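Local coordinates for Serine/threonine-protein phosphatase 2A regulatory subunit B'' subunit alpha (Homo sapiens, PDB 4I5J) that binds calcium through an EF-hand and, as a regulatory subunit of protein phosphatase 2A, might modulate substrate selectivity and catalytic activity, at residues A[68-73]-A[176-181]; A[72-77]-A[187-192]; A[200-205]-A[209-214]; A[245-250]-A[254-259]. One frame throughout, in Å; residues are numbered along the deposited sequence.

Contact 1. Residues A[68-73]-A[176-181]; sequences IFYTVN and FVWFLI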
loop_
_atom_site.group_PDB
_atom_site.type_symbol
_atom_site.label_atom_id
_atom_site.label_comp_id
_atom_site.label_asym_id
_atom_site.label_seq_id
_atom_site.Cartn_x
_atom_site.Cartn_y
_atom_site.Cartn_z
ATOM N N ILE A 68 3.295 -2.043 -9.658
ATOM C CA ILE A 68 2.528 -2.920 -10.539
ATOM C C ILE A 68 1.751 -3.903 -9.652
ATOM O O ILE A 68 0.522 -3.992 -9.735
ATOM C CB ILE A 68 3.465 -3.686 -11.518
ATOM C CG1 ILE A 68 3.940 -2.783 -12.668
ATOM C CG2 ILE A 68 2.746 -4.895 -12.119
ATOM C CD1 ILE A 68 5.182 -3.346 -13.437
ATOM N N PHE A 69 2.448 -4.601 -8.759
ATOM C CA PHE A 69 1.764 -5.572 -7.908
ATOM C C PHE A 69 0.765 -4.943 -6.979
ATOM O O PHE A 69 -0.308 -5.515 -6.723
ATOM C CB PHE A 69 2.756 -6.464 -7.159
ATOM C CG PHE A 69 3.281 -7.565 -8.014
ATOM C CD1 PHE A 69 4.142 -7.280 -9.071
ATOM C CD2 PHE A 69 2.836 -8.859 -7.848
ATOM C CE1 PHE A 69 4.599 -8.293 -9.901
ATOM C CE2 PHE A 69 3.292 -9.868 -8.678
ATOM C CZ PHE A 69 4.178 -9.573 -9.702
ATOM N N TYR A 70 1.113 -3.766 -6.475
ATOM C CA TYR A 70 0.229 -3.050 -5.570
ATOM C C TYR A 70 -1.147 -2.853 -6.205
ATOM O O TYR A 70 -2.175 -3.087 -5.578
ATOM C CB TYR A 70 0.837 -1.693 -5.225
ATOM C CG TYR A 70 0.089 -0.919 -4.174
ATOM C CD1 TYR A 70 0.483 -0.971 -2.846
ATOM C CD2 TYR A 70 -1.009 -0.143 -4.502
ATOM C CE1 TYR A 70 -0.190 -0.258 -1.873
ATOM C CE2 TYR A 70 -1.700 0.584 -3.526
ATOM C CZ TYR A 70 -1.285 0.522 -2.227
ATOM O OH TYR A 70 -1.955 1.232 -1.253
ATOM N N THR A 71 -1.157 -2.423 -7.458
ATOM C CA THR A 71 -2.391 -2.097 -8.150
ATOM C C THR A 71 -3.007 -3.305 -8.858
ATOM O O THR A 71 -4.223 -3.476 -8.878
ATOM C CB THR A 71 -2.120 -0.991 -9.169
ATOM O OG1 THR A 71 -1.703 0.182 -8.472
ATOM C CG2 THR A 71 -3.342 -0.673 -9.998
ATOM N N VAL A 72 -2.176 -4.152 -9.444
ATOM C CA VAL A 72 -2.696 -5.231 -10.287
ATOM C C VAL A 72 -3.010 -6.522 -9.507
ATOM O O VAL A 72 -4.064 -7.138 -9.688
ATOM C CB VAL A 72 -1.717 -5.531 -11.445
ATOM C CG1 VAL A 72 -2.203 -6.688 -12.267
ATOM C CG2 VAL A 72 -1.546 -4.276 -12.314
ATOM N N ASN A 73 -2.104 -6.924 -8.629
ATOM C CA ASN A 73 -2.244 -8.199 -7.933
ATOM C C ASN A 73 -3.217 -8.181 -6.740
ATOM O O ASN A 73 -2.813 -8.358 -5.596
ATOM C CB ASN A 73 -0.870 -8.671 -7.482
ATOM C CG ASN A 73 -0.910 -10.031 -6.858
ATOM O OD1 ASN A 73 -0.243 -10.278 -5.851
ATOM N ND2 ASN A 73 -1.705 -10.929 -7.443
ATOM N N PHE A 176 8.216 -0.912 2.210
ATOM C CA PHE A 176 8.013 0.491 2.515
ATOM C C PHE A 176 7.175 1.144 1.417
ATOM O O PHE A 176 6.318 1.983 1.704
ATOM C CB PHE A 176 9.344 1.228 2.669
ATOM C CG PHE A 176 9.169 2.694 2.878
ATOM C CD1 PHE A 176 8.623 3.167 4.060
ATOM C CD2 PHE A 176 9.482 3.585 1.884
ATOM C CE1 PHE A 176 8.434 4.518 4.260
ATOM C CE2 PHE A 176 9.314 4.949 2.074
ATOM C CZ PHE A 176 8.773 5.414 3.263
ATOM N N VAL A 177 7.427 0.760 0.164
ATOM C CA VAL A 177 6.612 1.238 -0.958
ATOM C C VAL A 177 5.116 1.031 -0.714
ATOM O O VAL A 177 4.318 1.954 -0.905
ATOM C CB VAL A 177 7.048 0.616 -2.308
ATOM C CG1 VAL A 177 6.213 1.194 -3.444
ATOM C CG2 VAL A 177 8.545 0.930 -2.584
ATOM N N TRP A 178 4.737 -0.166 -0.263
ATOM C CA TRP A 178 3.330 -0.487 0.009
ATOM C C TRP A 178 2.801 0.324 1.159
ATOM O O TRP A 178 1.689 0.849 1.097
ATOM C CB TRP A 178 3.191 -1.971 0.366
ATOM C CG TRP A 178 3.340 -2.872 -0.817
ATOM C CD1 TRP A 178 4.481 -3.091 -1.536
ATOM C CD2 TRP A 178 2.325 -3.678 -1.422
ATOM N NE1 TRP A 178 4.239 -3.977 -2.551
ATOM C CE2 TRP A 178 2.923 -4.352 -2.512
ATOM C CE3 TRP A 178 0.969 -3.891 -1.164
ATOM C CZ2 TRP A 178 2.226 -5.237 -3.322
ATOM C CZ3 TRP A 178 0.262 -4.770 -1.993
ATOM C CH2 TRP A 178 0.900 -5.432 -3.055
ATOM N N PHE A 179 3.585 0.404 2.233
ATOM C CA PHE A 179 3.234 1.274 3.339
ATOM C C PHE A 179 3.028 2.711 2.868
ATOM O O PHE A 179 1.966 3.293 3.094
ATOM C CB PHE A 179 4.305 1.271 4.439
ATOM C CG PHE A 179 4.112 2.371 5.436
ATOM C CD1 PHE A 179 3.166 2.244 6.444
ATOM C CD2 PHE A 179 4.840 3.556 5.343
ATOM C CE1 PHE A 179 2.954 3.268 7.353
ATOM C CE2 PHE A 179 4.639 4.592 6.254
ATOM C CZ PHE A 179 3.698 4.451 7.259
ATOM N N LEU A 180 4.041 3.294 2.225
ATOM C CA LEU A 180 3.956 4.707 1.844
ATOM C C LEU A 180 2.714 4.998 0.995
ATOM O O LEU A 180 1.976 5.943 1.294
ATOM C CB LEU A 180 5.227 5.173 1.123
ATOM C CG LEU A 180 5.354 6.667 0.803
ATOM C CD1 LEU A 180 6.797 7.034 0.446
ATOM C CD2 LEU A 180 4.507 7.069 -0.379
ATOM N N ILE A 181 2.500 4.209 -0.062
ATOM C CA ILE A 181 1.358 4.426 -0.948
ATOM C C ILE A 181 0.039 4.331 -0.180
ATOM O O ILE A 181 -0.893 5.115 -0.401
ATOM C CB ILE A 181 1.376 3.448 -2.136
ATOM C CG1 ILE A 181 2.638 3.688 -2.974
ATOM C CG2 ILE A 181 0.123 3.622 -3.001
ATOM C CD1 ILE A 181 2.830 2.692 -4.102
#
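Tyr70 sits between Trp178 and Ile181, and its contacts make up the tight part. The tyrosine CG is anti to the backbone N (chi1 -174°), which carries the ring out past the indole to Ile181. Its atom CD1 lies over a face of the Trp178 indole, 3.4 Å from CE3. The two rings meet obliquely, with planes at 57°. Tyr70 CA also lies over the six-membered ring of Trp178, 3.9 Å from the centroid. Ile181 CG2 covers a face of the Tyr70 ring, 3.5 Å from CZ. This joins helix 54-72 of the first EF-hand domain to helix 173-184 of the EF-hand pair; the short segments cross at -51°. Without the indole, as with an alanine here, Tyr70 CA and CD1 would probably lose their cover and Gln66 its N-H partner. Tyr70 is buried, and its hydroxyl bonds to Ser182. The looser side lies at Phe69, where CB is 4.1 Å from Trp178 CZ2 and the ring turns away. Trp178 and Ile181 are partly exposed.

Contact 2. Residues A[72-77]-A[187-192]; sequences VNRSWS and RNPTSI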
loop_
_atom_site.group_PDB
_atom_site.type_symbol
_atom_site.label_atom_id
_atom_site.label_comp_id
_atom_site.label_asym_id
_atom_site.label_seq_id
_atom_site.Cartn_x
_atom_site.Cartn_y
_atom_site.Cartn_z
ATOM N N VAL A 72 -2.176 -4.152 -9.444
ATOM C CA VAL A 72 -2.696 -5.231 -10.287
ATOM C C VAL A 72 -3.010 -6.522 -9.507
ATOM O O VAL A 72 -4.064 -7.138 -9.688
ATOM C CB VAL A 72 -1.717 -5.531 -11.445
ATOM C CG1 VAL A 72 -2.203 -6.688 -12.267
ATOM C CG2 VAL A 72 -1.546 -4.276 -12.314
ATOM N N ASN A 73 -2.104 -6.924 -8.629
ATOM C CA ASN A 73 -2.244 -8.199 -7.933
ATOM C C ASN A 73 -3.217 -8.181 -6.740
ATOM O O ASN A 73 -2.813 -8.358 -5.596
ATOM C CB ASN A 73 -0.870 -8.671 -7.482
ATOM C CG ASN A 73 -0.910 -10.031 -6.858
ATOM O OD1 ASN A 73 -0.243 -10.278 -5.851
ATOM N ND2 ASN A 73 -1.705 -10.929 -7.443
ATOM N N ARG A 74 -4.502 -8.001 -7.022
ATOM C CA ARG A 74 -5.506 -7.760 -5.979
ATOM C C ARG A 74 -5.759 -8.918 -5.001
ATOM O O ARG A 74 -6.331 -8.718 -3.923
ATOM C CB ARG A 74 -6.817 -7.322 -6.632
ATOM C CG ARG A 74 -6.706 -5.978 -7.329
ATOM C CD ARG A 74 -6.637 -4.844 -6.323
ATOM N NE ARG A 74 -7.803 -4.873 -5.449
ATOM C CZ ARG A 74 -9.006 -4.424 -5.797
ATOM N NH1 ARG A 74 -9.197 -3.900 -7.001
ATOM N NH2 ARG A 74 -10.017 -4.501 -4.940
ATOM N N SER A 75 -5.358 -10.124 -5.390
ATOM C CA SER A 75 -5.456 -11.287 -4.513
ATOM C C SER A 75 -4.331 -11.332 -3.480
ATOM O O SER A 75 -4.347 -12.183 -2.592
ATOM C CB SER A 75 -5.380 -12.564 -5.349
ATOM O OG SER A 75 -4.052 -12.763 -5.819
ATOM N N TRP A 76 -3.338 -10.448 -3.618
ATOM C CA TRP A 76 -2.176 -10.430 -2.719
ATOM C C TRP A 76 -1.383 -11.737 -2.744
ATOM O O TRP A 76 -0.563 -11.976 -1.874
ATOM C CB TRP A 76 -2.590 -10.142 -1.280
ATOM C CG TRP A 76 -3.025 -8.754 -1.041
ATOM C CD1 TRP A 76 -4.042 -8.091 -1.668
ATOM C CD2 TRP A 76 -2.481 -7.844 -0.075
ATOM N NE1 TRP A 76 -4.149 -6.814 -1.167
ATOM C CE2 TRP A 76 -3.206 -6.637 -0.187
ATOM C CE3 TRP A 76 -1.447 -7.929 0.863
ATOM C CZ2 TRP A 76 -2.933 -5.527 0.609
ATOM C CZ3 TRP A 76 -1.166 -6.825 1.640
ATOM C CH2 TRP A 76 -1.907 -5.637 1.510
ATOM N N SER A 77 -1.618 -12.564 -3.754
ATOM C CA SER A 77 -0.951 -13.856 -3.884
ATOM C C SER A 77 0.530 -13.763 -4.270
ATOM O O SER A 77 1.275 -14.731 -4.127
ATOM C CB SER A 77 -1.677 -14.687 -4.945
ATOM O OG SER A 77 -1.530 -14.091 -6.223
ATOM N N ARG A 187 -7.836 5.738 -0.438
ATOM C CA ARG A 187 -9.055 5.666 -1.254
ATOM C C ARG A 187 -8.995 4.591 -2.307
ATOM O O ARG A 187 -9.994 4.278 -2.939
ATOM C CB ARG A 187 -9.378 7.015 -1.888
ATOM C CG ARG A 187 -9.482 8.097 -0.850
ATOM C CD ARG A 187 -10.286 9.272 -1.317
ATOM N NE ARG A 187 -10.084 10.388 -0.403
ATOM C CZ ARG A 187 -10.984 11.336 -0.172
ATOM N NH1 ARG A 187 -12.153 11.299 -0.792
ATOM N NH2 ARG A 187 -10.713 12.315 0.681
ATOM N N ASN A 188 -7.821 4.010 -2.497
ATOM C CA ASN A 188 -7.710 2.937 -3.456
ATOM C C ASN A 188 -7.964 1.601 -2.764
ATOM O O ASN A 188 -7.796 1.484 -1.551
ATOM C CB ASN A 188 -6.362 3.005 -4.198
ATOM C CG ASN A 188 -5.251 2.339 -3.457
ATOM O OD1 ASN A 188 -5.178 1.110 -3.420
ATOM N ND2 ASN A 188 -4.349 3.141 -2.874
ATOM N N PRO A 189 -8.384 0.586 -3.518
ATOM C CA PRO A 189 -8.784 -0.654 -2.840
ATOM C C PRO A 189 -7.629 -1.448 -2.199
ATOM O O PRO A 189 -7.880 -2.215 -1.267
ATOM C CB PRO A 189 -9.435 -1.463 -3.961
ATOM C CG PRO A 189 -8.798 -0.939 -5.214
ATOM C CD PRO A 189 -8.608 0.523 -4.975
ATOM N N THR A 190 -6.395 -1.289 -2.676
ATOM C CA THR A 190 -5.298 -2.007 -2.046
ATOM C C THR A 190 -5.033 -1.434 -0.668
ATOM O O THR A 190 -4.855 -2.165 0.313
ATOM C CB THR A 190 -4.000 -1.951 -2.869
ATOM O OG1 THR A 190 -4.225 -2.533 -4.154
ATOM C CG2 THR A 190 -2.900 -2.739 -2.168
ATOM N N SER A 191 -4.992 -0.114 -0.598
ATOM C CA SER A 191 -4.767 0.555 0.672
ATOM C C SER A 191 -5.828 0.181 1.712
ATOM O O SER A 191 -5.505 -0.130 2.880
ATOM C CB SER A 191 -4.789 2.056 0.458
ATOM O OG SER A 191 -4.655 2.722 1.702
ATOM N N ILE A 192 -7.090 0.201 1.288
ATOM C CA ILE A 192 -8.202 -0.127 2.181
ATOM C C ILE A 192 -8.043 -1.547 2.702
ATOM O O ILE A 192 -8.327 -1.815 3.865
ATOM C CB ILE A 192 -9.570 0.054 1.497
ATOM C CG1 ILE A 192 -9.752 1.507 1.065
ATOM C CG2 ILE A 192 -10.751 -0.371 2.437
ATOM C CD1 ILE A 192 -11.012 1.718 0.207
#
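Arg74 reaches Pro189 because its chain bends twice, at chi2 (-73°) and chi3 (-57°). The folded chain lays one face of the guanidinium on the proline ring. Arg74 NH2 is 3.2 Å from Pro189 CB, and Arg74 NH1 is 3.5 Å from Pro189 CG. The two side chains cross at about a right angle. Trp76 comes in beside this pair. Its CZ2 edge faces Thr190, 3.9 Å from Thr190 O and equally far from Thr190 CG2. The Thr190 hydroxyl bonds to the backbone O of Tyr70. Asn188 is the N-cap of helix 189-199. Its OD1 accepts from Ser191 N at 3.1 Å, from above the carbonyl plane, and more weakly from Thr190 N. On the other side, a type I turn runs from Asn73 to Trp76. An ST turn overlaps its end, with Ser77 N bonded to Ser75 OG at 3.2 Å. Asn73, Ser75, Ser77 and Glu84 have the spacing of EF-hand loop positions 1, 3, 5 and 12, so this is probably a variant EF-hand loop, in which Glu84 bonds to both Asn73 and Ser75. Arg74 also lies close to the like-charged Lys258. The guanidinium thus meets this helix end through its flat face and dispersion, not through a salt bridge.

Contact 3. Residues A[200-205]-A[209-214]; sequences DVDGDG and MYELEY. With CA (calcium ion), chain B.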
loop_
_atom_site.group_PDB
_atom_site.type_symbol
_atom_site.label_atom_id
_atom_site.label_comp_id
_atom_site.label_asym_id
_atom_site.label_seq_id
_atom_site.Cartn_x
_atom_site.Cartn_y
_atom_site.Cartn_z
ATOM N N ASP A 200 -7.502 -5.964 11.468
ATOM C CA ASP A 200 -8.049 -7.284 11.763
ATOM C C ASP A 200 -7.063 -8.077 12.611
ATOM O O ASP A 200 -6.446 -9.026 12.131
ATOM C CB ASP A 200 -8.376 -8.035 10.469
ATOM C CG ASP A 200 -9.120 -9.334 10.720
ATOM O OD1 ASP A 200 -9.531 -9.576 11.865
ATOM O OD2 ASP A 200 -9.294 -10.120 9.769
ATOM N N VAL A 201 -6.919 -7.679 13.872
ATOM C CA VAL A 201 -5.911 -8.268 14.746
ATOM C C VAL A 201 -5.895 -9.798 14.737
ATOM O O VAL A 201 -4.839 -10.402 14.551
ATOM C CB VAL A 201 -6.078 -7.788 16.182
ATOM C CG1 VAL A 201 -5.058 -8.483 17.103
ATOM C CG2 VAL A 201 -5.948 -6.275 16.257
ATOM N N ASP A 202 -7.056 -10.425 14.921
ATOM C CA ASP A 202 -7.110 -11.889 15.013
ATOM C C ASP A 202 -7.177 -12.555 13.641
ATOM O O ASP A 202 -7.181 -13.774 13.533
ATOM C CB ASP A 202 -8.278 -12.355 15.905
ATOM C CG ASP A 202 -9.649 -11.935 15.367
ATOM O OD1 ASP A 202 -9.756 -11.563 14.183
ATOM O OD2 ASP A 202 -10.636 -11.960 16.139
ATOM N N GLY A 203 -7.288 -11.745 12.598
ATOM C CA GLY A 203 -7.276 -12.248 11.233
ATOM C C GLY A 203 -8.470 -13.078 10.782
ATOM O O GLY A 203 -8.357 -13.849 9.824
ATOM N N ASP A 204 -9.620 -12.914 11.431
ATOM C CA ASP A 204 -10.801 -13.695 11.060
ATOM C C ASP A 204 -11.612 -13.101 9.914
ATOM O O ASP A 204 -12.655 -13.627 9.558
ATOM C CB ASP A 204 -11.713 -13.952 12.277
ATOM C CG ASP A 204 -12.295 -12.668 12.874
ATOM O OD1 ASP A 204 -11.948 -11.548 12.403
ATOM O OD2 ASP A 204 -13.088 -12.784 13.843
ATOM N N GLY A 205 -11.151 -12.002 9.337
ATOM C CA GLY A 205 -11.842 -11.424 8.191
ATOM C C GLY A 205 -12.886 -10.375 8.559
ATOM O O GLY A 205 -13.517 -9.806 7.681
ATOM N N MET A 209 -15.790 -5.341 17.651
ATOM C CA MET A 209 -15.815 -4.092 18.397
ATOM C C MET A 209 -14.655 -4.009 19.369
ATOM O O MET A 209 -14.232 -2.911 19.747
ATOM C CB MET A 209 -17.136 -3.913 19.142
ATOM C CG MET A 209 -18.317 -3.733 18.222
ATOM S SD MET A 209 -19.846 -3.689 19.199
ATOM C CE MET A 209 -21.103 -3.607 17.909
ATOM N N TYR A 210 -14.133 -5.160 19.777
ATOM C CA TYR A 210 -13.000 -5.147 20.686
ATOM C C TYR A 210 -11.687 -4.902 19.943
ATOM O O TYR A 210 -10.721 -4.446 20.540
ATOM C CB TYR A 210 -12.940 -6.410 21.551
ATOM C CG TYR A 210 -13.057 -7.709 20.798
ATOM C CD1 TYR A 210 -11.919 -8.380 20.370
ATOM C CD2 TYR A 210 -14.301 -8.285 20.547
ATOM C CE1 TYR A 210 -12.007 -9.558 19.695
ATOM C CE2 TYR A 210 -14.403 -9.487 19.861
ATOM C CZ TYR A 210 -13.252 -10.117 19.444
ATOM O OH TYR A 210 -13.317 -11.308 18.760
ATOM N N GLU A 211 -11.650 -5.203 18.647
ATOM C CA GLU A 211 -10.485 -4.822 17.841
ATOM C C GLU A 211 -10.523 -3.313 17.639
ATOM O O GLU A 211 -9.509 -2.635 17.786
ATOM C CB GLU A 211 -10.447 -5.583 16.514
ATOM C CG GLU A 211 -10.030 -7.033 16.705
ATOM C CD GLU A 211 -10.302 -7.923 15.500
ATOM O OE1 GLU A 211 -11.205 -7.606 14.698
ATOM O OE2 GLU A 211 -9.622 -8.973 15.378
ATOM N N LEU A 212 -11.704 -2.781 17.335
ATOM C CA LEU A 212 -11.868 -1.336 17.288
ATOM C C LEU A 212 -11.432 -0.634 18.597
ATOM O O LEU A 212 -10.732 0.392 18.559
ATOM C CB LEU A 212 -13.307 -0.959 16.925
ATOM C CG LEU A 212 -13.786 -1.390 15.532
ATOM C CD1 LEU A 212 -15.134 -0.773 15.186
ATOM C CD2 LEU A 212 -12.790 -1.031 14.488
ATOM N N GLU A 213 -11.829 -1.179 19.746
ATOM C CA GLU A 213 -11.529 -0.507 21.012
ATOM C C GLU A 213 -10.039 -0.483 21.285
ATOM O O GLU A 213 -9.496 0.500 21.788
ATOM C CB GLU A 213 -12.237 -1.161 22.206
ATOM C CG GLU A 213 -12.107 -0.303 23.479
ATOM C CD GLU A 213 -12.522 -1.038 24.731
ATOM O OE1 GLU A 213 -12.798 -2.258 24.649
ATOM O OE2 GLU A 213 -12.568 -0.395 25.796
ATOM N N TYR A 214 -9.385 -1.580 20.934
ATOM C CA TYR A 214 -7.969 -1.732 21.149
ATOM C C TYR A 214 -7.201 -0.573 20.497
ATOM O O TYR A 214 -6.347 0.048 21.134
ATOM C CB TYR A 214 -7.531 -3.058 20.557
ATOM C CG TYR A 214 -6.030 -3.227 20.454
ATOM C CD1 TYR A 214 -5.271 -3.545 21.574
ATOM C CD2 TYR A 214 -5.382 -3.106 19.233
ATOM C CE1 TYR A 214 -3.921 -3.721 21.485
ATOM C CE2 TYR A 214 -4.019 -3.280 19.131
ATOM C CZ TYR A 214 -3.292 -3.579 20.262
ATOM O OH TYR A 214 -1.933 -3.760 20.174
HETATM CA CA CA B . -11.049 -9.733 13.557
HETATM O O HOH W 1 -10.974 -12.920 18.762
HETATM O O HOH W 2 -12.553 -10.475 15.299
#
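This is the calcium site of the EF-hand between helix 189-199 and helix 209-226. Glu211 reaches back from the second helix and grips the ion with both carboxylate oxygens, OE1 and OE2, each 2.4 Å from the calcium. Asp200, Asp202 and Asp204 each give one oxygen, OD1, at 2.3 Å from the ion. Water 2 and the backbone O of Val206 complete seven ligand atoms. Asp202 CG lies between its backbone N and carbonyl carbon (chi1 62°), which turns OD1 inward to the ion. Glu211 OE2 has a second task: it accepts from Asp202 N at 3.0 Å, nearly straight (172°). The carboxylates of Asp202 and Glu211 are turned 63° apart. The calcium probably offsets the repulsion of these crowded acids. Asp202 OD2 accepts from two waters. Water 2 also donates to Asp204 OD2, and water 1 links to the Tyr210 hydroxyl. Gly205 N holds Asp200 OD2 on its syn side at 2.7 Å. Seven-fold coordination closed by a bidentate glutamate at loop position 12 is typical of a canonical EF-hand.

Contact 4. Residues A[245-250]-A[254-259]; sequences KPAVDG and LRDLKR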
loop_
_atom_site.group_PDB
_atom_site.type_symbol
_atom_site.label_atom_id
_atom_site.label_comp_id
_atom_site.label_asym_id
_atom_site.label_seq_id
_atom_site.Cartn_x
_atom_site.Cartn_y
_atom_site.Cartn_z
ATOM N N LYS A 245 -22.207 1.989 8.002
ATOM C CA LYS A 245 -23.399 1.155 7.805
ATOM C C LYS A 245 -23.071 -0.296 7.445
ATOM O O LYS A 245 -23.486 -0.789 6.397
ATOM C CB LYS A 245 -24.313 1.735 6.719
ATOM C CG LYS A 245 -24.466 3.259 6.725
ATOM C CD LYS A 245 -25.537 3.718 7.681
ATOM C CE LYS A 245 -26.000 5.129 7.333
ATOM N NZ LYS A 245 -24.867 6.081 7.334
ATOM N N PRO A 246 -22.341 -1.001 8.316
ATOM C CA PRO A 246 -22.020 -2.384 7.956
ATOM C C PRO A 246 -23.243 -3.301 8.020
ATOM O O PRO A 246 -24.216 -2.987 8.703
ATOM C CB PRO A 246 -21.013 -2.788 9.030
ATOM C CG PRO A 246 -21.414 -1.991 10.216
ATOM C CD PRO A 246 -21.874 -0.658 9.671
ATOM N N ALA A 247 -23.195 -4.423 7.309
ATOM C CA ALA A 247 -24.256 -5.416 7.399
ATOM C C ALA A 247 -24.441 -5.831 8.859
ATOM O O ALA A 247 -25.531 -5.708 9.418
ATOM C CB ALA A 247 -23.914 -6.620 6.554
ATOM N N VAL A 248 -23.352 -6.289 9.469
ATOM C CA VAL A 248 -23.328 -6.728 10.851
ATOM C C VAL A 248 -22.451 -5.764 11.665
ATOM O O VAL A 248 -21.270 -5.571 11.351
ATOM C CB VAL A 248 -22.770 -8.158 10.932
ATOM C CG1 VAL A 248 -22.774 -8.653 12.345
ATOM C CG2 VAL A 248 -23.584 -9.103 10.043
ATOM N N ASP A 249 -23.029 -5.156 12.701
ATOM C CA ASP A 249 -22.352 -4.094 13.425
ATOM C C ASP A 249 -21.083 -4.571 14.092
ATOM O O ASP A 249 -20.093 -3.863 14.110
ATOM C CB ASP A 249 -23.264 -3.455 14.491
ATOM C CG ASP A 249 -24.172 -2.368 13.922
ATOM O OD1 ASP A 249 -23.978 -1.951 12.755
ATOM O OD2 ASP A 249 -25.080 -1.921 14.651
ATOM N N GLY A 250 -21.123 -5.763 14.674
ATOM C CA GLY A 250 -20.006 -6.226 15.467
ATOM C C GLY A 250 -19.043 -7.033 14.636
ATOM O O GLY A 250 -18.130 -7.648 15.170
ATOM N N LEU A 254 -14.394 -6.115 4.918
ATOM C CA LEU A 254 -13.683 -5.297 3.955
ATOM C C LEU A 254 -14.714 -4.759 2.958
ATOM O O LEU A 254 -14.716 -3.576 2.610
ATOM C CB LEU A 254 -12.628 -6.138 3.249
ATOM C CG LEU A 254 -11.863 -5.430 2.138
ATOM C CD1 LEU A 254 -11.087 -4.248 2.712
ATOM C CD2 LEU A 254 -10.933 -6.436 1.496
ATOM N N ARG A 255 -15.608 -5.638 2.530
ATOM C CA ARG A 255 -16.717 -5.245 1.682
ATOM C C ARG A 255 -17.507 -4.066 2.270
ATOM O O ARG A 255 -17.825 -3.132 1.537
ATOM C CB ARG A 255 -17.634 -6.442 1.444
ATOM C CG ARG A 255 -18.592 -6.280 0.285
ATOM C CD ARG A 255 -19.443 -7.543 0.101
ATOM N NE ARG A 255 -20.009 -7.616 -1.243
ATOM C CZ ARG A 255 -21.147 -7.036 -1.611
ATOM N NH1 ARG A 255 -21.860 -6.341 -0.733
ATOM N NH2 ARG A 255 -21.576 -7.153 -2.861
ATOM N N ASP A 256 -17.814 -4.092 3.572
ATOM C CA ASP A 256 -18.550 -2.974 4.193
ATOM C C ASP A 256 -17.739 -1.682 4.083
ATOM O O ASP A 256 -18.280 -0.610 3.811
ATOM C CB ASP A 256 -18.837 -3.217 5.674
ATOM C CG ASP A 256 -19.733 -4.417 5.925
ATOM O OD1 ASP A 256 -20.674 -4.686 5.150
ATOM O OD2 ASP A 256 -19.475 -5.105 6.928
ATOM N N LEU A 257 -16.434 -1.788 4.306
ATOM C CA LEU A 257 -15.577 -0.600 4.285
ATOM C C LEU A 257 -15.360 -0.027 2.871
ATOM O O LEU A 257 -15.351 1.192 2.707
ATOM C CB LEU A 257 -14.257 -0.842 5.041
ATOM C CG LEU A 257 -14.426 -0.817 6.574
ATOM C CD1 LEU A 257 -13.270 -1.503 7.337
ATOM C CD2 LEU A 257 -14.610 0.625 7.072
ATOM N N LYS A 258 -15.216 -0.888 1.860
ATOM C CA LYS A 258 -15.160 -0.416 0.467
ATOM C C LYS A 258 -16.505 0.172 0.046
ATOM O O LYS A 258 -16.550 1.207 -0.605
ATOM C CB LYS A 258 -14.787 -1.545 -0.501
ATOM C CG LYS A 258 -13.382 -2.089 -0.357
ATOM C CD LYS A 258 -13.172 -3.322 -1.239
ATOM C CE LYS A 258 -11.703 -3.707 -1.307
ATOM N NZ LYS A 258 -11.448 -4.881 -2.188
ATOM N N ARG A 259 -17.605 -0.483 0.423
ATOM C CA ARG A 259 -18.933 -0.032 0.003
ATOM C C ARG A 259 -19.302 1.343 0.557
ATOM O O ARG A 259 -19.929 2.142 -0.129
ATOM C CB ARG A 259 -20.018 -1.047 0.379
ATOM C CG ARG A 259 -20.068 -2.288 -0.504
ATOM C CD ARG A 259 -21.070 -3.309 0.035
ATOM N NE ARG A 259 -22.439 -2.799 0.047
ATOM C CZ ARG A 259 -23.263 -2.855 -0.996
ATOM N NH1 ARG A 259 -22.853 -3.399 -2.137
ATOM N NH2 ARG A 259 -24.495 -2.367 -0.906
HETATM O O HOH W 3 -20.678 -6.777 8.275
#
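The loop between helix 233-244 and helix 254-260 belongs to a helix-loop-helix unit that follows the calcium-binding hand, and Asp256, near the start of the second helix, ties that helix to the loop. Asp256 OD1 accepts from Ala247 N in a weak but straight bond of 3.3 Å and 172°. The other oxygen, Asp256 OD2, lies 3.5 Å from Pro246 CB. Asp256 CG is anti to its own carbonyl carbon (chi1 -63°), and this directs the carboxylate to the loop. Counted from Lys245, Asp256 holds position 12 of an EF-hand loop. The unit is thus probably a variant EF-hand, with a lysine and an alanine at positions 1 and 3. The calcium lies about 12 Å from the Asp256 side chain. Asp256 OD2 also accepts from Thr253 N. A water accepts from Val248 N at 3.0 Å and also lies close to Asp256 OD2. Replacing Asp256 by alanine is likely to leave Ala247 N and Thr253 N without their carboxylate acceptor. Pro246 packs further on Leu241 and Ile252, while Ala247 and Val248 are exposed.

Contact 1 lies near the centre of the chain, while the centres of contacts 3 and 4 lie about 20 and 21 Å from it. Contacts 1 and 2 share Val72 and Asn73, and both join the first EF-hand domain to the EF-hand pair. Contact 1 is aromatic and apolar; contact 2, farther from the centre, has the exposed Arg74 at its rim and mixes flat-face packing with capping. Contacts 3 and 4 are short-range and polar. In contact 3 the carboxylate at loop position 12 accepts from the backbone N at position 3; contact 4 probably keeps the same link in a weaker form, without calcium. These two touch where Met209 CE lies 3.7 Å from Gly250 CA. Helix 189-199 starts in contact 2 and leads into contact 3.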